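Extracellular ligand-binding receptor (Desulfohalobium retbaense DSM 5692, PDB 5ERE) probably acts as an extracellular sensor that binds 2-oxo-4-methylpentanoic acid (ketoleucine) in a periplasmic-binding-protein module joined to a tandem PAS-like sensor region. Local coordinates at residues A95-T100 / T105-V110; Q113-Q118 / G208-Q213; A120-D125 / K203-G208. One frame throughout, in Å; residues are numbered along the deposited sequence.

Contact 1: residues A95-T100 / T105-V110; sequences AALKRT and TIRLTV. With COI (2-oxo-4-methylpentanoic acid), chain B; EDO (1,2-ethanediol), chain G.
L97 lies alongside R107, the two side chains running in opposite senses. Its CB sits over one face of the R107 guanidinium, 3.7 Å from NH1, while L97 CD2 rests 3.8 Å from R107 CD and reaches on to the methyl CG2 of T105. The same CD2 also stands over the centre of the R99 guanidinium, 3.8 Å above its plane, so one leucine packs against both arginines. Those two guanidinium planes are 79° apart. R99, extended from CG to NE, comes end-on to the backbone of T105 and hydrogen-bonds the one oxygen, T105 O, through both end nitrogens, NH1 at 3.0 Å and NH2 at 3.1 Å; that oxygen lies in the guanidinium plane. The two charges probably tolerate each other because D303 bridges them, taking salt bridges from R99 NH2 and R107 NE.

Strand 106-107 is the last of the five parallel strands in the N-terminal lobe of a leucine-binding-protein fold, and the loop after strand 88-92 folds back over it. R107 crosses to that loop with CG anti to the backbone N (chi1 170°) and a bend at chi3 that turns NH1 toward A95. NH1 makes a weak bond of 2.9 Å to A95 O, and bonds also to S94 O and to O2 of an ethanediol probably left from crystallisation.

A95 belongs to the ketoleucine pocket, and its N gives a fairly straight bond of 2.8 Å to the carboxylate oxygen O2 of the ligand. Beside that amide, T109 CG2 packs 3.4 Å from A95 N, with the threonine hydroxyl turned to E258 and the backbone N of S94. A95 CB meets the carbonyl oxygen of V110.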
ATOM      1  N   ALA A  95      -4.089  14.532  -4.794  1.00 34.57           N
ATOM      2  CA  ALA A  95      -4.504  13.197  -4.294  1.00 36.98           C
ATOM      3  C   ALA A  95      -6.041  12.953  -4.169  1.00 39.45           C
ATOM      4  O   ALA A  95      -6.479  11.804  -4.162  1.00 38.60           O
ATOM      5  CB  ALA A  95      -3.881  12.932  -2.975  1.00 38.29           C
ATOM      6  N   ALA A  96      -6.854  13.992  -4.021  1.00 35.97           N
ATOM      7  CA  ALA A  96      -8.310  13.771  -3.824  1.00 36.05           C
ATOM      8  C   ALA A  96      -9.092  14.195  -5.068  1.00 40.87           C
ATOM      9  O   ALA A  96     -10.148  14.795  -4.985  1.00 57.49           O
ATOM     10  CB  ALA A  96      -8.841  14.513  -2.560  1.00 38.10           C
ATOM     11  N   LEU A  97      -8.573  13.842  -6.228  1.00 41.39           N
ATOM     12  CA  LEU A  97      -9.287  14.052  -7.479  1.00 39.46           C
ATOM     13  C   LEU A  97     -10.585  13.229  -7.535  1.00 47.71           C
ATOM     14  O   LEU A  97     -10.582  12.025  -7.260  1.00 45.54           O
ATOM     15  CB  LEU A  97      -8.383  13.687  -8.668  1.00 37.25           C
ATOM     16  CG  LEU A  97      -9.072  13.627 -10.032  1.00 39.65           C
ATOM     17  CD1 LEU A  97      -9.535  15.012 -10.455  1.00 40.00           C
ATOM     18  CD2 LEU A  97      -8.127  13.022 -11.082  1.00 44.84           C
ATOM     19  N   LYS A  98     -11.683  13.879  -7.922  1.00 50.60           N
ATOM     20  CA  LYS A  98     -12.948  13.185  -8.140  1.00 49.80           C
ATOM     21  C   LYS A  98     -13.252  13.089  -9.644  1.00 44.76           C
ATOM     22  O   LYS A  98     -13.451  14.106 -10.306  1.00 46.33           O
ATOM     23  CB  LYS A  98     -14.081  13.904  -7.385  1.00 49.25           C
ATOM     24  N   ARG A  99     -13.261  11.865 -10.176  1.00 49.02           N
ATOM     25  CA  ARG A  99     -13.519  11.614 -11.606  1.00 51.52           C
ATOM     26  C   ARG A  99     -14.981  11.301 -11.920  1.00 53.12           C
ATOM     27  O   ARG A  99     -15.596  10.477 -11.258  1.00 63.06           O
ATOM     28  CB  ARG A  99     -12.678  10.433 -12.113  1.00 54.76           C
ATOM     29  CG  ARG A  99     -11.165  10.538 -11.917  1.00 53.75           C
ATOM     30  CD  ARG A  99     -10.467   9.220 -12.312  1.00 56.40           C
ATOM     31  NE  ARG A  99      -9.022   9.381 -12.476  1.00 47.85           N
ATOM     32  CZ  ARG A  99      -8.475  10.068 -13.472  1.00 45.01           C
ATOM     33  NH1 ARG A  99      -9.269  10.645 -14.377  1.00 39.89           N
ATOM     34  NH2 ARG A  99      -7.143  10.192 -13.560  1.00 44.31           N
ATOM     35  N   THR A 100     -15.505  11.927 -12.967  1.00 58.03           N
ATOM     36  CA  THR A 100     -16.881  11.724 -13.421  1.00 60.46           C
ATOM     37  C   THR A 100     -16.945  11.476 -14.926  1.00 59.37           C
ATOM     38  O   THR A 100     -17.911  10.932 -15.425  1.00 68.06           O
ATOM     39  CB  THR A 100     -17.770  12.937 -13.087  1.00 55.95           C
ATOM     40  OG1 THR A 100     -17.390  14.070 -13.874  1.00 67.58           O
ATOM     41  CG2 THR A 100     -17.634  13.294 -11.648  1.00 52.19           C
ATOM     42  N   THR A 105      -8.718  13.706 -17.974  1.00 39.08           N
ATOM     43  CA  THR A 105      -7.798  14.048 -16.903  1.00 39.30           C
ATOM     44  C   THR A 105      -6.820  12.930 -16.604  1.00 40.61           C
ATOM     45  O   THR A 105      -7.180  11.862 -16.129  1.00 35.08           O
ATOM     46  CB  THR A 105      -8.518  14.416 -15.573  1.00 33.59           C
ATOM     47  OG1 THR A 105      -9.395  15.525 -15.797  1.00 39.06           O
ATOM     48  CG2 THR A 105      -7.468  14.804 -14.523  1.00 35.74           C
ATOM     49  N   ILE A 106      -5.558  13.208 -16.866  1.00 37.03           N
ATOM     50  CA  ILE A 106      -4.512  12.338 -16.430  1.00 36.81           C
ATOM     51  C   ILE A 106      -4.057  12.881 -15.082  1.00 30.60           C
ATOM     52  O   ILE A 106      -3.968  14.076 -14.914  1.00 33.03           O
ATOM     53  CB  ILE A 106      -3.344  12.321 -17.433  1.00 33.44           C
ATOM     54  CG1 ILE A 106      -3.749  11.565 -18.709  1.00 27.36           C
ATOM     55  CG2 ILE A 106      -2.060  11.729 -16.806  1.00 30.87           C
ATOM     56  CD1 ILE A 106      -3.871  10.051 -18.548  1.00 33.78           C
ATOM     57  N   ARG A 107      -3.765  11.992 -14.153  1.00 31.54           N
ATOM     58  CA  ARG A 107      -3.323  12.409 -12.825  1.00 32.85           C
ATOM     59  C   ARG A 107      -1.979  11.796 -12.426  1.00 29.04           C
ATOM     60  O   ARG A 107      -1.822  10.576 -12.400  1.00 32.55           O
ATOM     61  CB  ARG A 107      -4.363  12.039 -11.787  1.00 38.83           C
ATOM     62  CG  ARG A 107      -3.805  12.247 -10.396  1.00 39.38           C
ATOM     63  CD  ARG A 107      -4.869  12.196  -9.344  1.00 35.16           C
ATOM     64  NE  ARG A 107      -5.517  10.898  -9.216  1.00 43.50           N
ATOM     65  CZ  ARG A 107      -6.150  10.490  -8.122  1.00 44.71           C
ATOM     66  NH1 ARG A 107      -6.183  11.276  -7.034  1.00 41.36           N
ATOM     67  NH2 ARG A 107      -6.725   9.286  -8.102  1.00 36.83           N
ATOM     68  N   LEU A 108      -1.032  12.651 -12.066  1.00 33.43           N
ATOM     69  CA  LEU A 108       0.287  12.201 -11.660  1.00 28.99           C
ATOM     70  C   LEU A 108       0.404  11.929 -10.157  1.00 36.07           C
ATOM     71  O   LEU A 108       1.388  11.354  -9.725  1.00 36.10           O
ATOM     72  CB  LEU A 108       1.340  13.238 -12.054  1.00 36.56           C
ATOM     73  CG  LEU A 108       1.974  13.032 -13.430  1.00 33.84           C
ATOM     74  CD1 LEU A 108       1.042  13.508 -14.441  1.00 36.66           C
ATOM     75  CD2 LEU A 108       3.308  13.819 -13.538  1.00 32.16           C
ATOM     76  N   THR A 109      -0.609  12.306  -9.385  1.00 32.10           N
ATOM     77  CA  THR A 109      -0.559  12.160  -7.911  1.00 35.28           C
ATOM     78  C   THR A 109      -1.257  10.879  -7.484  1.00 32.10           C
ATOM     79  O   THR A 109      -2.398  10.627  -7.876  1.00 36.10           O
ATOM     80  CB  THR A 109      -1.233  13.366  -7.225  1.00 32.49           C
ATOM     81  OG1 THR A 109      -0.777  14.588  -7.822  1.00 36.45           O
ATOM     82  CG2 THR A 109      -1.038  13.376  -5.701  1.00 29.31           C
ATOM     83  N   VAL A 110      -0.579  10.075  -6.680  1.00 28.12           N
ATOM     84  CA  VAL A 110      -1.190   8.906  -6.075  1.00 30.12           C
ATOM     85  C   VAL A 110      -2.345   9.342  -5.170  1.00 35.15           C
ATOM     86  O   VAL A 110      -2.234  10.303  -4.410  1.00 34.41           O
ATOM     87  CB  VAL A 110      -0.168   8.067  -5.285  1.00 41.85           C
ATOM     88  CG1 VAL A 110      -0.859   7.021  -4.405  1.00 33.20           C
ATOM     89  CG2 VAL A 110       0.788   7.345  -6.241  1.00 35.98           C
TER
HETATM   90  C1  COI B 601      -3.404  17.731  -2.920  1.00 36.97           C
HETATM   91  O1  COI B 601      -4.515  18.286  -3.131  1.00 37.44           O
HETATM   92  O2  COI B 601      -3.246  16.489  -3.018  1.00 38.38           O
HETATM   93  C2  COI B 601      -2.234  18.599  -2.604  1.00 41.90           C
HETATM   94  O3  COI B 601      -1.151  18.101  -2.360  1.00 38.78           O
HETATM   95  C3  COI B 601      -2.489  20.086  -2.651  1.00 42.07           C
HETATM   96  C4  COI B 601      -1.304  20.828  -2.144  1.00 50.08           C
HETATM   97  C5  COI B 601      -1.348  22.214  -2.750  1.00 44.57           C
HETATM   98  C6  COI B 601      -1.447  20.822  -0.629  1.00 45.60           C
HETATM   99  C1  EDO G 606      -8.827   8.485  -4.585  1.00 46.00           C
HETATM  100  O1  EDO G 606      -8.530   8.221  -3.207  1.00 51.06           O
HETATM  101  C2  EDO G 606      -9.221   9.945  -4.675  1.00 53.19           C
HETATM  102  O2  EDO G 606      -8.587  10.555  -5.803  1.00 58.48           O

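Contact 2: residues Q113-Q118 / G208-Q213; sequences QQEQEQ and GTRPIQ. With COI (2-oxo-4-methylpentanoic acid), chain B; EDO (1,2-ethanediol), chain G.
E115 serves R210 twice without a direct salt bridge, taking its backbone N-H and, through a water, its side-chain NE. E115 OE2 accepts the backbone N-H of R210, 2.8 Å from N, through its syn lone pair, with T209 CB at 3.3 Å. OE1 turns to the water, which donates to it at 2.7 Å and accepts from R210 NE at 3.0 Å; OE1 and NE themselves stay 4.4 Å apart. With CG anti to the backbone N (chi1 -177°) and the chain extended beyond it, E115 reaches straight from its helix.

R210 bends at chi3 and presents NH1 and NH2 to the ketoleucine: NH1 bonds to the keto oxygen O3, NH2 to carboxylate O2 at 2.8 Å and more weakly to O3. P211 CG lies 3.7 Å above one guanidinium face, toward the rim. A short 3-10 turn at 210-212 brings both residues to the ligand pocket, and E115, as second-shell support, probably helps to set the guanidinium.

Helix 112-123 thus meets the loop leaving strand 205-208, with T230 of strand 228-232 also bonded to OE2, W142 of helix 137-149 against E115 and T209, and Y308 of strand 304-314 touching E115 and R210.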
ATOM      1  N   GLN A 113      -6.821   7.101  -1.290  1.00 40.91           N
ATOM      2  CA  GLN A 113      -7.129   5.719  -0.935  1.00 50.77           C
ATOM      3  C   GLN A 113      -5.878   4.878  -0.798  1.00 48.40           C
ATOM      4  O   GLN A 113      -5.707   4.147   0.186  1.00 40.38           O
ATOM      5  CB  GLN A 113      -8.037   5.050  -1.969  1.00 55.37           C
ATOM      6  CG  GLN A 113      -8.513   3.676  -1.469  1.00 67.24           C
ATOM      7  CD  GLN A 113      -9.518   3.005  -2.380  1.00 78.93           C
ATOM      8  OE1 GLN A 113     -10.333   3.664  -3.018  1.00 80.30           O
ATOM      9  NE2 GLN A 113      -9.468   1.680  -2.437  1.00 90.16           N
ATOM     10  N   GLN A 114      -4.988   5.002  -1.782  1.00 35.84           N
ATOM     11  CA  GLN A 114      -3.779   4.201  -1.767  1.00 33.23           C
ATOM     12  C   GLN A 114      -2.904   4.624  -0.605  1.00 31.35           C
ATOM     13  O   GLN A 114      -2.412   3.781   0.105  1.00 35.56           O
ATOM     14  CB  GLN A 114      -2.991   4.328  -3.091  1.00 32.84           C
ATOM     15  N   GLU A 115      -2.709   5.929  -0.441  1.00 31.05           N
ATOM     16  CA  GLU A 115      -1.804   6.440   0.572  1.00 35.36           C
ATOM     17  C   GLU A 115      -2.366   6.124   1.969  1.00 39.87           C
ATOM     18  O   GLU A 115      -1.616   5.782   2.893  1.00 36.40           O
ATOM     19  CB  GLU A 115      -1.573   7.961   0.415  1.00 35.04           C
ATOM     20  CG  GLU A 115      -0.553   8.497   1.430  1.00 39.08           C
ATOM     21  CD  GLU A 115      -0.232   9.974   1.284  1.00 40.47           C
ATOM     22  OE1 GLU A 115      -0.905  10.668   0.500  1.00 35.74           O
ATOM     23  OE2 GLU A 115       0.711  10.448   1.963  1.00 39.50           O
ATOM     24  N   GLN A 116      -3.689   6.208   2.100  1.00 42.72           N
ATOM     25  CA  GLN A 116      -4.385   5.880   3.371  1.00 45.40           C
ATOM     26  C   GLN A 116      -4.199   4.408   3.799  1.00 42.84           C
ATOM     27  O   GLN A 116      -3.927   4.119   4.976  1.00 38.94           O
ATOM     28  CB  GLN A 116      -5.880   6.196   3.234  1.00 42.47           C
ATOM     29  CG  GLN A 116      -6.601   6.247   4.570  1.00 66.34           C
ATOM     30  CD  GLN A 116      -6.944   4.870   5.101  1.00 63.15           C
ATOM     31  OE1 GLN A 116      -7.366   3.981   4.346  1.00 50.10           O
ATOM     32  NE2 GLN A 116      -6.734   4.675   6.408  1.00 61.22           N
ATOM     33  N   GLU A 117      -4.293   3.493   2.829  1.00 36.69           N
ATOM     34  CA  GLU A 117      -4.031   2.061   3.053  1.00 41.74           C
ATOM     35  C   GLU A 117      -2.637   1.816   3.637  1.00 45.77           C
ATOM     36  O   GLU A 117      -2.446   0.946   4.487  1.00 37.57           O
ATOM     37  CB  GLU A 117      -4.154   1.277   1.747  1.00 47.99           C
ATOM     38  CG  GLU A 117      -5.453   0.506   1.571  1.00 63.92           C
ATOM     39  CD  GLU A 117      -5.825   0.309   0.109  1.00 68.35           C
ATOM     40  OE1 GLU A 117      -4.957  -0.118  -0.716  1.00 69.52           O
ATOM     41  OE2 GLU A 117      -6.999   0.609  -0.207  1.00 58.97           O
ATOM     42  N   GLN A 118      -1.658   2.578   3.171  1.00 43.87           N
ATOM     43  CA  GLN A 118      -0.304   2.412   3.678  1.00 39.14           C
ATOM     44  C   GLN A 118      -0.164   3.035   5.082  1.00 39.29           C
ATOM     45  O   GLN A 118       0.405   2.419   5.984  1.00 40.97           O
ATOM     46  CB  GLN A 118       0.699   3.017   2.704  1.00 33.05           C
ATOM     47  CG  GLN A 118       0.671   2.279   1.328  1.00 32.80           C
ATOM     48  CD  GLN A 118       1.804   2.674   0.403  1.00 38.77           C
ATOM     49  OE1 GLN A 118       1.589   3.319  -0.647  1.00 34.90           O
ATOM     50  NE2 GLN A 118       3.023   2.279   0.775  1.00 39.32           N
ATOM     51  N   GLY A 208       1.701  12.598   9.479  1.00 49.83           N
ATOM     52  CA  GLY A 208       1.284  13.377   8.330  1.00 45.14           C
ATOM     53  C   GLY A 208       1.373  12.567   7.062  1.00 42.60           C
ATOM     54  O   GLY A 208       1.596  11.358   7.111  1.00 40.49           O
ATOM     55  N   THR A 209       1.175  13.252   5.939  1.00 39.34           N
ATOM     56  CA  THR A 209       1.054  12.616   4.620  1.00 39.74           C
ATOM     57  C   THR A 209       1.954  13.371   3.629  1.00 35.52           C
ATOM     58  O   THR A 209       2.677  14.309   4.007  1.00 33.18           O
ATOM     59  CB  THR A 209      -0.435  12.595   4.136  1.00 37.90           C
ATOM     60  OG1 THR A 209      -0.905  13.923   3.902  1.00 42.28           O
ATOM     61  CG2 THR A 209      -1.357  11.902   5.175  1.00 47.22           C
ATOM     62  N   ARG A 210       1.874  12.995   2.354  1.00 38.03           N
ATOM     63  CA  ARG A 210       2.829  13.441   1.325  1.00 38.93           C
ATOM     64  C   ARG A 210       3.190  14.944   1.340  1.00 33.41           C
ATOM     65  O   ARG A 210       4.352  15.289   1.333  1.00 37.45           O
ATOM     66  CB  ARG A 210       2.274  13.024  -0.069  1.00 30.25           C
ATOM     67  CG  ARG A 210       2.954  13.687  -1.282  1.00 34.00           C
ATOM     68  CD  ARG A 210       2.144  13.348  -2.604  1.00 28.98           C
ATOM     69  NE  ARG A 210       0.723  13.556  -2.343  1.00 34.97           N
ATOM     70  CZ  ARG A 210       0.080  14.706  -2.479  1.00 36.62           C
ATOM     71  NH1 ARG A 210       0.698  15.771  -2.929  1.00 35.17           N
ATOM     72  NH2 ARG A 210      -1.207  14.793  -2.142  1.00 43.14           N
ATOM     73  N   PRO A 211       2.198  15.845   1.368  1.00 30.10           N
ATOM     74  CA  PRO A 211       2.422  17.299   1.354  1.00 32.65           C
ATOM     75  C   PRO A 211       3.257  17.869   2.502  1.00 34.71           C
ATOM     76  O   PRO A 211       3.758  18.991   2.384  1.00 36.56           O
ATOM     77  CB  PRO A 211       0.998  17.860   1.449  1.00 41.33           C
ATOM     78  CG  PRO A 211       0.150  16.777   0.916  1.00 36.83           C
ATOM     79  CD  PRO A 211       0.761  15.544   1.448  1.00 32.89           C
ATOM     80  N   ILE A 212       3.407  17.128   3.591  1.00 42.13           N
ATOM     81  CA  ILE A 212       4.004  17.702   4.805  1.00 42.65           C
ATOM     82  C   ILE A 212       5.543  17.837   4.729  1.00 41.57           C
ATOM     83  O   ILE A 212       6.153  18.536   5.538  1.00 41.24           O
ATOM     84  CB  ILE A 212       3.585  16.861   6.038  1.00 38.31           C
ATOM     85  CG1 ILE A 212       3.612  17.700   7.328  1.00 41.07           C
ATOM     86  CG2 ILE A 212       4.461  15.652   6.193  1.00 33.69           C
ATOM     87  CD1 ILE A 212       2.859  17.032   8.468  1.00 46.49           C
ATOM     88  N   GLN A 213       6.176  17.235   3.726  1.00 40.14           N
ATOM     89  CA  GLN A 213       7.650  17.277   3.662  1.00 38.71           C
ATOM     90  C   GLN A 213       8.134  18.593   3.048  1.00 44.00           C
ATOM     91  O   GLN A 213       8.556  18.635   1.902  1.00 41.81           O
ATOM     92  CB  GLN A 213       8.232  16.096   2.860  1.00 39.30           C
ATOM     93  CG  GLN A 213       9.773  16.041   2.960  1.00 43.44           C
ATOM     94  CD  GLN A 213      10.400  14.896   2.188  1.00 38.65           C
ATOM     95  OE1 GLN A 213      10.340  13.743   2.613  1.00 38.88           O
ATOM     96  NE2 GLN A 213      10.994  15.203   1.034  1.00 39.22           N
TER
HETATM   97  C1  COI B 601      -3.404  17.731  -2.920  1.00 36.97           C
HETATM   98  O1  COI B 601      -4.515  18.286  -3.131  1.00 37.44           O
HETATM   99  O2  COI B 601      -3.246  16.489  -3.018  1.00 38.38           O
HETATM  100  C2  COI B 601      -2.234  18.599  -2.604  1.00 41.90           C
HETATM  101  O3  COI B 601      -1.151  18.101  -2.360  1.00 38.78           O
HETATM  102  C3  COI B 601      -2.489  20.086  -2.651  1.00 42.07           C
HETATM  103  C4  COI B 601      -1.304  20.828  -2.144  1.00 50.08           C
HETATM  104  C5  COI B 601      -1.348  22.214  -2.750  1.00 44.57           C
HETATM  105  C6  COI B 601      -1.447  20.822  -0.629  1.00 45.60           C
HETATM  106  C1  EDO G 606      -8.827   8.485  -4.585  1.00 46.00           C
HETATM  107  O1  EDO G 606      -8.530   8.221  -3.207  1.00 51.06           O
HETATM  108  C2  EDO G 606      -9.221   9.945  -4.675  1.00 53.19           C
HETATM  109  O2  EDO G 606      -8.587  10.555  -5.803  1.00 58.48           O
HETATM  110  O   HOH W   1      -0.567  10.860  -2.141  1.00 32.10           O

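Contact 3: residues A120-D125 / K203-G208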
ATOM      1  N   ALA A 120      -2.291   3.386   7.276  1.00 39.63           N
ATOM      2  CA  ALA A 120      -3.037   2.541   8.212  1.00 50.83           C
ATOM      3  C   ALA A 120      -2.180   1.474   8.877  1.00 54.06           C
ATOM      4  O   ALA A 120      -2.545   0.981   9.937  1.00 55.43           O
ATOM      5  CB  ALA A 120      -4.228   1.860   7.490  1.00 46.80           C
ATOM      6  N   ALA A 121      -1.064   1.097   8.262  1.00 44.57           N
ATOM      7  CA  ALA A 121      -0.200   0.081   8.867  1.00 48.20           C
ATOM      8  C   ALA A 121       0.461   0.612  10.117  1.00 46.46           C
ATOM      9  O   ALA A 121       0.803  -0.152  11.008  1.00 54.99           O
ATOM     10  CB  ALA A 121       0.885  -0.403   7.892  1.00 35.52           C
ATOM     11  N   TYR A 122       0.695   1.920  10.138  1.00 42.12           N
ATOM     12  CA  TYR A 122       1.282   2.579  11.300  1.00 48.85           C
ATOM     13  C   TYR A 122       0.195   2.899  12.333  1.00 49.33           C
ATOM     14  O   TYR A 122       0.361   2.620  13.517  1.00 51.30           O
ATOM     15  CB  TYR A 122       1.996   3.855  10.863  1.00 46.56           C
ATOM     16  CG  TYR A 122       2.687   4.604  11.972  1.00 45.96           C
ATOM     17  CD1 TYR A 122       3.805   4.063  12.598  1.00 56.70           C
ATOM     18  CD2 TYR A 122       2.250   5.860  12.376  1.00 47.05           C
ATOM     19  CE1 TYR A 122       4.461   4.737  13.608  1.00 55.16           C
ATOM     20  CE2 TYR A 122       2.891   6.543  13.405  1.00 44.51           C
ATOM     21  CZ  TYR A 122       4.004   5.971  14.013  1.00 55.00           C
ATOM     22  OH  TYR A 122       4.680   6.618  15.022  1.00 62.56           O
ATOM     23  N   LEU A 123      -0.906   3.474  11.857  1.00 42.08           N
ATOM     24  CA  LEU A 123      -1.944   4.046  12.729  1.00 48.83           C
ATOM     25  C   LEU A 123      -2.688   2.979  13.528  1.00 63.33           C
ATOM     26  O   LEU A 123      -3.359   3.287  14.523  1.00 68.53           O
ATOM     27  CB  LEU A 123      -2.969   4.860  11.912  1.00 46.90           C
ATOM     28  CG  LEU A 123      -2.569   6.254  11.414  1.00 50.86           C
ATOM     29  CD1 LEU A 123      -3.731   6.982  10.725  1.00 45.23           C
ATOM     30  CD2 LEU A 123      -2.025   7.085  12.546  1.00 48.95           C
ATOM     31  N   THR A 124      -2.583   1.733  13.092  1.00 58.78           N
ATOM     32  CA  THR A 124      -3.371   0.672  13.682  1.00 67.58           C
ATOM     33  C   THR A 124      -2.893   0.351  15.123  1.00 63.72           C
ATOM     34  O   THR A 124      -3.637  -0.223  15.891  1.00 59.44           O
ATOM     35  CB  THR A 124      -3.362  -0.590  12.753  1.00 59.26           C
ATOM     36  OG1 THR A 124      -4.409  -1.494  13.133  1.00 60.82           O
ATOM     37  CG2 THR A 124      -2.017  -1.302  12.752  1.00 45.68           C
ATOM     38  N   ASP A 125      -1.689   0.783  15.498  1.00 57.79           N
ATOM     39  CA  ASP A 125      -1.170   0.561  16.851  1.00 69.00           C
ATOM     40  C   ASP A 125      -1.469   1.725  17.803  1.00 72.65           C
ATOM     41  O   ASP A 125      -0.831   1.863  18.851  1.00 77.01           O
ATOM     42  CB  ASP A 125       0.333   0.318  16.796  1.00 69.94           C
ATOM     43  CG  ASP A 125       0.682  -0.940  16.029  1.00 76.63           C
ATOM     44  OD1 ASP A 125      -0.114  -1.903  16.095  1.00 76.44           O
ATOM     45  OD2 ASP A 125       1.739  -0.954  15.358  1.00 79.46           O
ATOM     46  N   LYS A 203       0.819  15.962  23.659  1.00 66.53           N
ATOM     47  CA  LYS A 203       2.053  15.198  23.632  1.00 68.43           C
ATOM     48  C   LYS A 203       1.982  14.053  22.605  1.00 66.67           C
ATOM     49  O   LYS A 203       2.952  13.311  22.429  1.00 58.88           O
ATOM     50  CB  LYS A 203       2.349  14.636  25.035  1.00 62.80           C
ATOM     51  N   ALA A 204       0.827  13.925  21.950  1.00 64.31           N
ATOM     52  CA  ALA A 204       0.553  12.857  20.983  1.00 71.27           C
ATOM     53  C   ALA A 204       1.610  12.723  19.858  1.00 59.55           C
ATOM     54  O   ALA A 204       2.270  13.688  19.490  1.00 56.16           O
ATOM     55  CB  ALA A 204      -0.844  13.079  20.361  1.00 62.13           C
ATOM     56  N   GLN A 205       1.783  11.505  19.353  1.00 63.26           N
ATOM     57  CA  GLN A 205       2.626  11.273  18.165  1.00 63.71           C
ATOM     58  C   GLN A 205       2.030  12.023  16.982  1.00 54.64           C
ATOM     59  O   GLN A 205       0.850  11.842  16.674  1.00 50.13           O
ATOM     60  CB  GLN A 205       2.729   9.776  17.837  1.00 56.31           C
ATOM     61  CG  GLN A 205       3.352   9.463  16.472  1.00 52.79           C
ATOM     62  CD  GLN A 205       4.853   9.675  16.443  1.00 51.58           C
ATOM     63  OE1 GLN A 205       5.570   9.173  17.315  1.00 51.43           O
ATOM     64  NE2 GLN A 205       5.343  10.416  15.442  1.00 56.28           N
ATOM     65  N   LEU A 206       2.825  12.884  16.350  1.00 54.90           N
ATOM     66  CA  LEU A 206       2.394  13.581  15.142  1.00 56.81           C
ATOM     67  C   LEU A 206       2.575  12.684  13.909  1.00 51.00           C
ATOM     68  O   LEU A 206       3.557  11.955  13.807  1.00 52.12           O
ATOM     69  CB  LEU A 206       3.170  14.882  14.980  1.00 51.81           C
ATOM     70  CG  LEU A 206       3.048  15.855  16.149  1.00 55.64           C
ATOM     71  CD1 LEU A 206       3.790  17.120  15.795  1.00 51.73           C
ATOM     72  CD2 LEU A 206       1.589  16.145  16.490  1.00 47.65           C
ATOM     73  N   VAL A 207       1.609  12.750  12.994  1.00 54.43           N
ATOM     74  CA  VAL A 207       1.558  11.896  11.811  1.00 48.07           C
ATOM     75  C   VAL A 207       1.076  12.749  10.644  1.00 51.60           C
ATOM     76  O   VAL A 207       0.149  13.540  10.789  1.00 45.67           O
ATOM     77  CB  VAL A 207       0.614  10.695  12.007  1.00 49.18           C
ATOM     78  CG1 VAL A 207       0.578   9.802  10.768  1.00 44.42           C
ATOM     79  CG2 VAL A 207       0.995   9.892  13.264  1.00 50.31           C
ATOM     80  N   GLY A 208       1.701  12.598   9.479  1.00 49.83           N
ATOM     81  CA  GLY A 208       1.284  13.377   8.330  1.00 45.14           C
ATOM     82  C   GLY A 208       1.373  12.567   7.062  1.00 42.60           C
ATOM     83  O   GLY A 208       1.596  11.358   7.111  1.00 40.49           O
TER
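Y122 leaves helix 112-123 with CB pointing toward strand 205-208, and CG anti to the backbone N (chi1 -178°) carries the ring on. Neither CB nor CG itself reaches the strand. Along one edge of the ring, CE2 meets the methyl CG2 of V207 at 3.9 Å, and that methyl lies in the ring plane, so the valine packs against the rim of the tyrosine and not its face. At the tip, OH arrives beside the Q205 side chain, 3.4 Å from CD and 3.5 Å from CG. Ring and amide planes stand 85° apart, and the hydroxyl and the amide meet by packing, with no hydrogen bond between them.

The Q205 amide is held by its own strand and by the loop before strand 228-232: NE2 donates to L206 O at 2.9 Å, 163° at the hydrogen, and also bonds to G226 O. The bend at chi2 folds the side chain back for the L206 bond. Without the amide, as with an alanine here, L206 O and G226 O would probably lose their side-chain donor and the Y122 hydroxyl its packing partner.

Deeper in, L123 CD2 reaches V207, 4.2 Å from CG1, and its neighbours L146 and V183 help enclose it. The pair joins helix 112-123 to the parallel part of the sheet in the second lobe, where V207 also packs on V183. F323 and F126 bring their own rings against Y122. Between these two segments the helix is therefore held by van der Waals contact alone, methyls against ring edge and methyl, hydroxyl beside amide, while the polar bonding of Q205 stays on the sheet side.

How the contacts relate
From the N terminus, contact 1 comes first: 95-100 and 105-110 close a short loop of four intervening residues beside the last parallel strand of the first lobe. The chain then runs on through a short link into helix 112-123, which supplies one side of both later contacts. Contact 2 closes a long loop from 113-118 to 208-213, and contact 3 a slightly shorter one, 120-125 to 203-208, within it; the two meet at G208. Contact 1 stands in series with both. It touches contact 2, where A95 and T109 pack against R210, and both reach the ketoleucine, so the ligand links the two lobes here. Contact 3 lies about 26 Å from contact 1, centre to centre, without touching it.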